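Lactamase_B domain-containing protein (Bacillus lehensis G1, PDB 7EV5) probably hydrolyses beta-lactam antibiotics and glyoxalase II-type substrates as a dual-activity, zinc-dependent enzyme of the metallo-beta-lactamase fold. Local coordinates at residues Ala35-Thr38 against Trp39-Glu43; Gly165-Thr168 against Leu169-Ser173. One frame throughout, in Å; residues are numbered along the deposited sequence.

Contact 1: Ala35-Thr38 against Trp39-Glu43; sequences ALIT and WLKRE
The guanidinium of Arg42 is folded back over the turn that carries Thr38: on one face, displaced toward the rim, lie Thr38 O, 3.4 Å above the plane, and Trp39 CA, while a water sits in plane at its edge. The Trp39 indole has Glu43 CG over one face, 3.5 Å above the ring plane, and Arg42 NH2 in plane at its edge. The setting is helix 33-42 of the beta-alpha-beta unit between strands 23-27 and 46-51, and the residues that meet are three or four apart along it. Arg42 gets back to Thr38 because its chain bends at chi3 (-54°). The water accepts from Arg42 NH2 and donates to Ala35 O, tying the guanidinium to a carbonyl one turn further back. On the buried side, Leu36 CG meets Leu40 CD1 at 4.1 Å; these two leucines and Trp39 all pack on Val16 of strand 12-18, and Ile37 turns to helix 63-70. Backbone bonds such as Leu40 N to Leu36 O, 3.0 Å, hold the spacing. Thr38 OG1 is bound to Glu34 O, and Arg42 NH1 adds a weak hydrogen bond to that same OG1, 3.1 Å long and bent to 131° at the hydrogen.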
# COMPACT_ATOMS: atom_id res chain seq x y z
N ALA A 35 4.86 -17.52 0.05
CA ALA A 35 3.58 -17.67 -0.63
C ALA A 35 3.45 -16.69 -1.79
O ALA A 35 2.94 -17.04 -2.86
CB ALA A 35 2.43 -17.47 0.35
N LEU A 36 3.90 -15.44 -1.59
CA LEU A 36 3.81 -14.45 -2.66
C LEU A 36 4.81 -14.74 -3.77
O LEU A 36 4.45 -14.68 -4.95
CB LEU A 36 4.04 -13.05 -2.08
CG LEU A 36 4.07 -11.92 -3.12
CD1 LEU A 36 2.75 -11.80 -3.86
CD2 LEU A 36 4.42 -10.60 -2.42
N ILE A 37 6.06 -15.07 -3.41
CA ILE A 37 7.10 -15.32 -4.42
C ILE A 37 6.75 -16.53 -5.27
O ILE A 37 6.83 -16.49 -6.50
CB ILE A 37 8.48 -15.46 -3.75
CG1 ILE A 37 8.97 -14.11 -3.24
CG2 ILE A 37 9.50 -16.05 -4.74
CD1 ILE A 37 10.07 -14.23 -2.20
N THR A 38 6.34 -17.63 -4.62
CA THR A 38 6.02 -18.84 -5.38
C THR A 38 4.79 -18.64 -6.25
O THR A 38 4.73 -19.19 -7.36
CB THR A 38 5.90 -20.08 -4.49
OG1 THR A 38 4.85 -19.89 -3.53
CG2 THR A 38 7.22 -20.37 -3.77
N TRP A 39 3.80 -17.85 -5.80
CA TRP A 39 2.65 -17.56 -6.66
C TRP A 39 3.09 -16.81 -7.91
O TRP A 39 2.69 -17.16 -9.03
CB TRP A 39 1.58 -16.77 -5.92
CG TRP A 39 0.39 -16.43 -6.78
CD1 TRP A 39 -0.65 -17.25 -7.08
CD2 TRP A 39 0.14 -15.20 -7.48
NE1 TRP A 39 -1.54 -16.61 -7.91
CE2 TRP A 39 -1.07 -15.35 -8.17
CE3 TRP A 39 0.83 -13.99 -7.58
CZ2 TRP A 39 -1.62 -14.33 -8.95
CZ3 TRP A 39 0.28 -12.98 -8.36
CH2 TRP A 39 -0.93 -13.15 -9.03
N LEU A 40 3.91 -15.77 -7.74
CA LEU A 40 4.40 -15.02 -8.89
C LEU A 40 5.11 -15.94 -9.88
O LEU A 40 4.94 -15.82 -11.10
CB LEU A 40 5.35 -13.91 -8.43
CG LEU A 40 4.70 -12.74 -7.69
CD1 LEU A 40 5.74 -12.02 -6.87
CD2 LEU A 40 4.01 -11.80 -8.67
N LYS A 41 5.92 -16.86 -9.36
CA LYS A 41 6.67 -17.77 -10.23
C LYS A 41 5.76 -18.79 -10.90
O LYS A 41 5.93 -19.10 -12.08
CB LYS A 41 7.79 -18.44 -9.44
CG LYS A 41 8.85 -17.46 -9.00
CD LYS A 41 10.11 -18.14 -8.52
CE LYS A 41 11.26 -17.14 -8.44
NZ LYS A 41 11.76 -16.74 -9.78
N ARG A 42 4.78 -19.33 -10.17
CA ARG A 42 3.84 -20.27 -10.78
C ARG A 42 3.08 -19.61 -11.93
O ARG A 42 2.80 -20.24 -12.95
CB ARG A 42 2.86 -20.81 -9.74
CG ARG A 42 3.49 -21.78 -8.76
CD ARG A 42 2.45 -22.52 -7.93
NE ARG A 42 1.52 -21.62 -7.25
CZ ARG A 42 1.73 -21.10 -6.04
NH1 ARG A 42 2.85 -21.36 -5.37
NH2 ARG A 42 0.81 -20.30 -5.50
N GLU A 43 2.73 -18.33 -11.77
CA GLU A 43 2.00 -17.58 -12.77
C GLU A 43 2.90 -17.01 -13.86
O GLU A 43 2.40 -16.38 -14.79
CB GLU A 43 1.20 -16.45 -12.11
CG GLU A 43 0.17 -16.95 -11.12
CD GLU A 43 -0.81 -17.92 -11.75
OE1 GLU A 43 -1.40 -17.58 -12.79
OE2 GLU A 43 -0.99 -19.02 -11.19
O HOH W 1 1.43 -19.34 -2.92

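Contact 2: Gly165-Thr168 against Leu169-Ser173; sequences GDHT and LLLAS
Leu169 meets Asp166 at the start of helix 167-178, where the aspartate is the N-cap. The backbone N of Leu169 gives a weak capping bond to Asp166 OD1, 3.2 Å away, and also a weak main-chain hydrogen bond to Asp166 O. With CG anti to the backbone N (chi1 -179°), the carboxylate of Asp166 turns over the first helical turn, and its CG packs 3.7 Å from Leu169 CB, the two side chains crossing at about a right angle. The hydroxyl of Thr168 steadies this cap, since its OG1 donates to the syn side of Asp166 OD1, 23° out of the carboxylate plane, over 2.6 Å, making OD1 a doubly held acceptor. Leu170 N then makes the first regular helical bond, 2.9 Å to Asp166 O. Next, Leu171 N bonds to His167 O, while Leu171 CD1 lies obliquely against the imidazole, 3.5 Å from His167 CE1. Ala172 N closes the following turn with a weak, 3.4 Å bond to Thr168 O. Ser173, buried, has its OG hydrogen-bonded to Pro129 O. Around this helix start, Asp166 shares backbone hydrogen bonding with Gly130, Leu169 touches Pro129, and Leu170 packs on Val151 and on Ile157 of strand 156-157.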
# COMPACT_ATOMS: atom_id res chain seq x y z
N GLY A 165 0.10 9.53 13.74
CA GLY A 165 -1.31 9.51 13.39
C GLY A 165 -1.99 10.83 13.70
O GLY A 165 -1.66 11.52 14.67
N ASP A 166 -2.96 11.19 12.85
CA ASP A 166 -3.67 12.46 12.99
C ASP A 166 -5.02 12.29 12.31
O ASP A 166 -5.09 12.29 11.08
CB ASP A 166 -2.86 13.58 12.34
CG ASP A 166 -3.54 14.94 12.46
OD1 ASP A 166 -4.74 15.00 12.80
OD2 ASP A 166 -2.85 15.94 12.22
N HIS A 167 -6.07 12.17 13.12
CA HIS A 167 -7.41 11.94 12.58
C HIS A 167 -7.88 13.12 11.73
O HIS A 167 -8.57 12.92 10.72
CB HIS A 167 -8.39 11.68 13.72
CG HIS A 167 -9.63 10.97 13.30
ND1 HIS A 167 -10.80 11.63 12.99
CD2 HIS A 167 -9.89 9.65 13.14
CE1 HIS A 167 -11.72 10.75 12.65
NE2 HIS A 167 -11.20 9.54 12.74
N THR A 168 -7.55 14.36 12.13
CA THR A 168 -7.96 15.51 11.33
C THR A 168 -7.32 15.48 9.95
O THR A 168 -7.96 15.87 8.96
CB THR A 168 -7.64 16.83 12.05
OG1 THR A 168 -6.22 17.05 12.08
CG2 THR A 168 -8.18 16.82 13.47
N LEU A 169 -6.09 14.99 9.85
CA LEU A 169 -5.43 14.87 8.56
C LEU A 169 -6.01 13.72 7.75
O LEU A 169 -6.19 13.84 6.54
CB LEU A 169 -3.93 14.68 8.81
CG LEU A 169 -2.96 14.80 7.65
CD1 LEU A 169 -3.20 16.09 6.90
CD2 LEU A 169 -1.54 14.76 8.20
N LEU A 170 -6.31 12.59 8.42
CA LEU A 170 -6.89 11.46 7.71
C LEU A 170 -8.21 11.83 7.05
O LEU A 170 -8.45 11.50 5.88
CB LEU A 170 -7.09 10.29 8.67
CG LEU A 170 -7.68 9.07 7.95
CD1 LEU A 170 -6.67 8.58 6.93
CD2 LEU A 170 -7.98 7.98 8.95
N LEU A 171 -9.07 12.55 7.77
CA LEU A 171 -10.36 12.90 7.19
C LEU A 171 -10.21 13.85 6.01
O LEU A 171 -10.96 13.76 5.03
CB LEU A 171 -11.29 13.49 8.25
CG LEU A 171 -11.94 12.43 9.13
CD1 LEU A 171 -12.71 13.07 10.24
CD2 LEU A 171 -12.84 11.51 8.31
N ALA A 172 -9.25 14.77 6.07
CA ALA A 172 -8.98 15.62 4.92
C ALA A 172 -8.46 14.82 3.74
O ALA A 172 -8.86 15.05 2.60
CB ALA A 172 -8.00 16.73 5.31
N SER A 173 -7.53 13.89 3.98
CA SER A 173 -7.09 13.02 2.89
C SER A 173 -8.26 12.32 2.23
O SER A 173 -8.35 12.26 1.00
CB SER A 173 -6.07 11.98 3.38
OG SER A 173 -4.86 12.60 3.76

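Overall arrangement
Both contacts illustrate how a helix organises its own surface between residues about a turn apart, one along most of the helix to its C-terminal end, the other at the N-cap. Contact 1 comes first along the chain, on helix 33-42, and packs on the six-stranded sheet of strand 2-7; contact 2 follows on helix 167-178, in the half that contributes the second mixed sheet. Their centres are about 36 Å apart, on opposite sides of the chain's centre, and nearest atoms about 24 Å. The zinc site draws ligands from both halves. Contact 2 lies nearer it: the Leu170 side chain is about 5 Å from that of His131, the Leu36 side chain about 11 Å from that of His59.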